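Local coordinates for periplasmic solute binding protein (Candidatus liberibacter, PDB 4CL2), which probably captures manganese or zinc ions in the periplasm for delivery to a membrane transporter, at residues 11-16 against 246-250; 146-151 against 259-264. All coordinates share one frame; numbering follows the deposited sequence. Where two conformers were deposited one is given.

Interaction 1 (11-16 against 246-250); sequences FSIIGD and VDSLS. With MN (manganese (II) ion), chain L.
This is a buried contact between the two lobes of a cluster 9 metal-binding protein, formed where S12 and L249 meet at the base of the metal cleft. The first turn of helix 12-22, which follows strand 6-9 of the N-terminal lobe, faces the loop that leaves strand 239-244 of the C-terminal lobe. One hydrogen bond joins them: L249 N donates to S12 OG over 3.1 Å, nearly straight at 165°. The S12 torsion (chi1 54°) tucks OG over its own backbone and aims it at the loop. L249 adds the apolar part. Its CG lies beside the S12 hydroxyl, its CD2 meets I13 CG1 at 3.9 Å with the two side chains crossing obliquely, and its CD1 reaches D16 CB at 3.9 Å. S248 OG is tied twice, donating to L249 O over 2.8 Å and accepting from G35 N, which should steady the loop on the N-terminal side.

Closer to the metal, the F11 ring presents its edge to the backbone: CE2 lies 3.7 Å from D247 O, near the ring plane. W108 braces this corner, its ring meeting F11 and its NE1 bonding to V246 O. The D247 CB bond points away from helix 12-22, and its carboxylate lies at the metal, where H106 and E172 complete the protein ligands of the manganese. H39 is a metal ligand in another structure of this protein but is not bound here. D247 OD1 binds the manganese at 2.5 Å, with OD2 a longer second contact at 2.7 Å.

Interaction 2 (146-151 against 259-264); sequences KIRNSI and YLDLLR. With SO4 (sulfate ion), chain E.
L260 lies against I147 and S150, and its branches have different neighbours. The helices that carry them run almost parallel, with axes 10.0 Å apart at closest approach and a crossing angle of -21°. Helix 133-158 is the long helix that, as in other cluster 9 binding proteins, spans both lobes; helix 259-274 lies along it. The register repeats after one helical turn, with I147 beside L260 and I151 beside R264.

With its CG anti to the backbone N (chi1 -177°), L260 extends toward the long helix. I147 runs past it in the opposite direction, bringing CD1 to 3.7 Å from L260 CB. In one of its two conformers, K146 crosses L260 at about a right angle and its CG comes within 3.6 Å of L260 CD1, while L260 CD2 faces the S150 hydroxyl. One turn on, I151 crosses L263 almost perpendicularly: its CD1 sits 3.8 Å from L263 CB and 3.6 Å from R264 N, close against the backbone. I147 CD1 also approaches the Y259 ring obliquely, and L263 CD1 lies over one face of that ring, near its rim. Behind I147, L111 and M115 of helix 111-128 continue the apolar layer.

The outer margin is polar. R264 bends at chi3 (65°), and its NH1 donates to sulfate O2 over 2.9 Å, the oxygen lying in the guanidinium plane at its edge. S150 OG approaches sulfate O2 at 2.5 Å, short enough to be treated with caution. At its other terminal nitrogen, NH2, R264 pairs with D261 OD1 by charge alone, since that oxygen lies well out of the plane. The sulfate probably came from the crystallisation liquor, so any bridge it makes between the helices is likely incidental; the union itself rests mainly on apolar contact, led by I147, I151, L260 and L263.

Overall arrangement
From the N terminus, the chain passes strand 6-9 and enters helix 12-22, whose start waits 229 residues for its partner; interaction 1 closes that long loop at 246-250. Within it, helix 133-158 supplies 146-151, which meets 259-264 after 107 intervening residues, so interaction 2 opens inside the first loop and closes beyond it: the two cross. Their centres lie about 13 Å apart, and they meet directly at the start of helix 259-274, where D16 OD2 and Y259 N, 2.9 Å apart, probably form a hydrogen bond. Together they link the N-terminal lobe, the metal-bearing loop, the C-terminal helix and the long interlobe helix beneath the cleft.

Interaction 1 (11-16 against 246-250)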
loop_
_atom_site.group_PDB
_atom_site.type_symbol
_atom_site.label_atom_id
_atom_site.label_comp_id
_atom_site.label_asym_id
_atom_site.label_seq_id
_atom_site.Cartn_x
_atom_site.Cartn_y
_atom_site.Cartn_z
ATOM N N PHE A 11 -8.292 -2.480 -5.636
ATOM C CA PHE A 11 -8.148 -1.047 -5.380
ATOM C C PHE A 11 -7.035 -0.430 -6.182
ATOM O O PHE A 11 -6.327 -1.084 -6.974
ATOM C CB PHE A 11 -8.022 -0.768 -3.848
ATOM C CG PHE A 11 -6.610 -0.950 -3.273
ATOM C CD1 PHE A 11 -5.965 -2.177 -3.246
ATOM C CD2 PHE A 11 -5.967 0.147 -2.718
ATOM C CE1 PHE A 11 -4.704 -2.320 -2.664
ATOM C CE2 PHE A 11 -4.694 0.015 -2.146
ATOM C CZ PHE A 11 -4.074 -1.222 -2.112
ATOM N N SER A 12 -6.961 0.905 -6.102
ATOM C CA SER A 12 -6.211 1.688 -7.091
ATOM C C SER A 12 -4.769 1.288 -7.219
ATOM O O SER A 12 -4.215 1.277 -8.318
ATOM C CB SER A 12 -6.297 3.202 -6.755
ATOM O OG SER A 12 -5.892 3.504 -5.405
ATOM N N ILE A 13 -4.120 0.966 -6.118
ATOM C CA ILE A 13 -2.707 0.644 -6.178
ATOM C C ILE A 13 -2.485 -0.608 -7.015
ATOM O O ILE A 13 -1.595 -0.634 -7.880
ATOM C CB ILE A 13 -2.102 0.499 -4.810
ATOM C CG1 ILE A 13 -2.135 1.906 -4.133
ATOM C CG2 ILE A 13 -0.712 -0.159 -4.876
ATOM C CD1 ILE A 13 -1.461 1.885 -2.757
ATOM N N ILE A 14 -3.275 -1.635 -6.783
ATOM C CA ILE A 14 -3.139 -2.857 -7.593
ATOM C C ILE A 14 -3.512 -2.663 -9.050
ATOM O O ILE A 14 -2.829 -3.141 -9.961
ATOM C CB ILE A 14 -3.918 -4.024 -6.932
ATOM C CG1 ILE A 14 -3.315 -4.336 -5.549
ATOM C CG2 ILE A 14 -3.958 -5.262 -7.811
ATOM C CD1 ILE A 14 -4.082 -5.409 -4.774
ATOM N N GLY A 15 -4.543 -1.854 -9.309
ATOM C CA GLY A 15 -4.883 -1.514 -10.663
ATOM C C GLY A 15 -3.764 -0.872 -11.426
ATOM O O GLY A 15 -3.508 -1.209 -12.613
ATOM N N ASP A 16 -3.058 0.059 -10.785
ATOM C CA ASP A 16 -1.973 0.762 -11.452
ATOM C C ASP A 16 -0.766 -0.159 -11.712
ATOM O O ASP A 16 -0.129 -0.121 -12.798
ATOM C CB ASP A 16 -1.540 1.985 -10.630
ATOM C CG ASP A 16 -0.435 2.737 -11.305
ATOM O OD1 ASP A 16 -0.680 3.430 -12.313
ATOM O OD2 ASP A 16 0.716 2.594 -10.857
ATOM N N VAL A 246 -0.479 6.705 1.321
ATOM C CA VAL A 246 -0.279 5.277 1.614
ATOM C C VAL A 246 -1.454 4.356 1.249
ATOM O O VAL A 246 -1.221 3.247 0.763
ATOM C CB VAL A 246 0.130 5.019 3.067
ATOM C CG1 VAL A 246 1.429 5.708 3.415
ATOM C CG2 VAL A 246 -0.954 5.431 4.034
ATOM N N ASP A 247 -2.705 4.798 1.418
ATOM C CA ASP A 247 -3.862 3.887 1.329
ATOM C C ASP A 247 -4.575 3.922 -0.004
ATOM O O ASP A 247 -5.411 3.071 -0.255
ATOM C CB ASP A 247 -4.861 4.206 2.426
ATOM C CG ASP A 247 -4.413 3.695 3.792
ATOM O OD1 ASP A 247 -3.562 2.803 3.817
ATOM O OD2 ASP A 247 -4.917 4.250 4.790
ATOM N N SER A 248 -4.302 4.944 -0.819
ATOM C CA SER A 248 -4.953 5.145 -2.109
ATOM C C SER A 248 -4.040 5.965 -2.959
ATOM O O SER A 248 -3.328 6.820 -2.439
ATOM C CB SER A 248 -6.248 5.919 -1.873
ATOM O OG SER A 248 -6.905 6.273 -3.091
ATOM N N LEU A 249 -4.076 5.769 -4.261
ATOM C CA LEU A 249 -3.489 6.750 -5.166
ATOM C C LEU A 249 -4.199 8.086 -4.981
ATOM O O LEU A 249 -5.402 8.124 -4.595
ATOM C CB LEU A 249 -3.634 6.311 -6.620
ATOM C CG LEU A 249 -2.942 4.968 -6.882
ATOM C CD1 LEU A 249 -3.065 4.667 -8.323
ATOM C CD2 LEU A 249 -1.476 4.959 -6.479
ATOM N N SER A 250 -3.496 9.189 -5.272
ATOM C CA SER A 250 -4.121 10.484 -5.237
ATOM C C SER A 250 -5.001 10.628 -6.472
ATOM O O SER A 250 -4.939 9.804 -7.380
ATOM C CB SER A 250 -3.071 11.609 -5.248
ATOM O OG SER A 250 -2.384 11.693 -6.489
HETATM MN MN MN L . -5.018 1.666 5.499
#

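Interaction 2 (146-151 against 259-264)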
loop_
_atom_site.group_PDB
_atom_site.type_symbol
_atom_site.label_atom_id
_atom_site.label_comp_id
_atom_site.label_asym_id
_atom_site.label_seq_id
_atom_site.Cartn_x
_atom_site.Cartn_y
_atom_site.Cartn_z
ATOM N N LYS A 146 12.090 0.156 -13.218
ATOM C CA LYS A 146 11.696 1.546 -13.021
ATOM C C LYS A 146 11.461 1.887 -11.538
ATOM O O LYS A 146 11.886 2.930 -11.076
ATOM C CB LYS A 146 10.423 1.813 -13.835
ATOM C CG LYS A 146 10.068 3.271 -13.973
ATOM C CD LYS A 146 8.841 3.447 -14.879
ATOM C CE LYS A 146 8.532 4.926 -15.138
ATOM N NZ LYS A 146 7.347 4.918 -16.051
ATOM N N ILE A 147 10.843 0.963 -10.786
ATOM C CA ILE A 147 10.581 1.147 -9.389
ATOM C C ILE A 147 11.903 1.178 -8.632
ATOM O O ILE A 147 12.163 2.039 -7.820
ATOM C CB ILE A 147 9.660 -0.005 -8.800
ATOM C CG1 ILE A 147 8.232 0.048 -9.353
ATOM C CG2 ILE A 147 9.651 0.073 -7.225
ATOM C CD1 ILE A 147 7.373 1.072 -8.742
ATOM N N ARG A 148 12.766 0.198 -8.907
ATOM C CA ARG A 148 14.077 0.165 -8.269
ATOM C C ARG A 148 14.864 1.445 -8.508
ATOM O O ARG A 148 15.451 2.030 -7.580
ATOM C CB ARG A 148 14.887 -1.078 -8.659
ATOM C CG ARG A 148 16.209 -1.206 -7.882
ATOM C CD ARG A 148 17.000 -2.429 -8.337
ATOM N NE ARG A 148 16.219 -3.593 -8.009
ATOM C CZ ARG A 148 15.781 -4.494 -8.882
ATOM N NH1 ARG A 148 16.061 -4.395 -10.159
ATOM N NH2 ARG A 148 14.987 -5.473 -8.442
ATOM N N ASN A 149 14.872 1.896 -9.734
ATOM C CA ASN A 149 15.635 3.074 -10.106
ATOM C C ASN A 149 15.166 4.309 -9.398
ATOM O O ASN A 149 15.980 5.160 -9.017
ATOM C CB ASN A 149 15.617 3.255 -11.615
ATOM C CG ASN A 149 16.474 2.243 -12.316
ATOM O OD1 ASN A 149 17.394 1.690 -11.720
ATOM N ND2 ASN A 149 16.208 2.016 -13.616
ATOM N N SER A 150 13.878 4.439 -9.173
ATOM C CA SER A 150 13.352 5.591 -8.436
ATOM C C SER A 150 13.473 5.529 -6.947
ATOM O O SER A 150 13.629 6.576 -6.297
ATOM C CB SER A 150 11.852 5.876 -8.691
ATOM O OG SER A 150 11.679 6.395 -9.995
ATOM N N ILE A 151 13.301 4.326 -6.407
ATOM C CA ILE A 151 13.112 4.148 -4.997
ATOM C C ILE A 151 14.421 3.787 -4.305
ATOM O O ILE A 151 14.719 4.264 -3.179
ATOM C CB ILE A 151 11.997 3.106 -4.694
ATOM C CG1 ILE A 151 10.679 3.534 -5.304
ATOM C CG2 ILE A 151 11.877 2.849 -3.200
ATOM C CD1 ILE A 151 10.287 4.978 -4.987
ATOM N N TYR A 259 1.366 4.085 -8.516
ATOM C CA TYR A 259 2.046 3.438 -7.423
ATOM C C TYR A 259 3.471 3.895 -7.261
ATOM O O TYR A 259 3.944 4.161 -6.126
ATOM C CB TYR A 259 1.994 1.918 -7.618
ATOM C CG TYR A 259 2.782 1.052 -6.604
ATOM C CD1 TYR A 259 2.558 1.161 -5.288
ATOM C CD2 TYR A 259 3.678 0.126 -7.012
ATOM C CE1 TYR A 259 3.203 0.341 -4.341
ATOM C CE2 TYR A 259 4.313 -0.705 -6.122
ATOM C CZ TYR A 259 4.081 -0.598 -4.779
ATOM O OH TYR A 259 4.715 -1.421 -3.876
ATOM N N LEU A 260 4.225 3.937 -8.359
ATOM C CA LEU A 260 5.587 4.457 -8.289
ATOM C C LEU A 260 5.624 5.869 -7.701
ATOM O O LEU A 260 6.443 6.117 -6.811
ATOM C CB LEU A 260 6.252 4.435 -9.645
ATOM C CG LEU A 260 7.728 4.879 -9.719
ATOM C CD1 LEU A 260 8.334 4.390 -10.974
ATOM C CD2 LEU A 260 7.819 6.377 -9.715
ATOM N N ASP A 261 4.738 6.759 -8.124
ATOM C CA ASP A 261 4.693 8.118 -7.606
ATOM C C ASP A 261 4.329 8.138 -6.122
ATOM O O ASP A 261 4.848 8.959 -5.389
ATOM C CB ASP A 261 3.715 8.965 -8.338
ATOM C CG ASP A 261 4.123 9.246 -9.800
ATOM O OD1 ASP A 261 5.270 9.123 -10.160
ATOM O OD2 ASP A 261 3.258 9.625 -10.563
ATOM N N LEU A 262 3.478 7.241 -5.699
ATOM C CA LEU A 262 3.104 7.133 -4.308
ATOM C C LEU A 262 4.276 6.734 -3.453
ATOM O O LEU A 262 4.548 7.359 -2.397
ATOM C CB LEU A 262 1.967 6.120 -4.103
ATOM C CG LEU A 262 1.488 5.887 -2.660
ATOM C CD1 LEU A 262 -0.036 5.668 -2.677
ATOM C CD2 LEU A 262 2.184 4.698 -2.088
ATOM N N LEU A 263 4.983 5.670 -3.819
ATOM C CA LEU A 263 6.168 5.277 -3.068
ATOM C C LEU A 263 7.189 6.411 -3.072
ATOM O O LEU A 263 7.810 6.709 -2.063
ATOM C CB LEU A 263 6.839 4.058 -3.711
ATOM C CG LEU A 263 6.119 2.747 -3.498
ATOM C CD1 LEU A 263 6.910 1.649 -4.190
ATOM C CD2 LEU A 263 5.936 2.389 -2.033
ATOM N N ARG A 264 7.443 6.982 -4.247
ATOM C CA ARG A 264 8.444 8.017 -4.380
ATOM C C ARG A 264 8.092 9.254 -3.511
ATOM O O ARG A 264 8.937 9.794 -2.795
ATOM C CB ARG A 264 8.622 8.421 -5.825
ATOM C CG ARG A 264 9.732 9.424 -6.030
ATOM C CD ARG A 264 9.930 9.708 -7.528
ATOM N NE ARG A 264 8.767 10.335 -8.077
ATOM C CZ ARG A 264 8.605 10.680 -9.348
ATOM N NH1 ARG A 264 9.523 10.372 -10.264
ATOM N NH2 ARG A 264 7.480 11.315 -9.695
HETATM S S SO4 E . 13.306 9.543 -10.484
HETATM O O1 SO4 E . 14.009 10.086 -9.318
HETATM O O2 SO4 E . 12.073 8.914 -10.009
HETATM O O3 SO4 E . 14.195 8.552 -11.132
HETATM O O4 SO4 E . 12.981 10.572 -11.471
#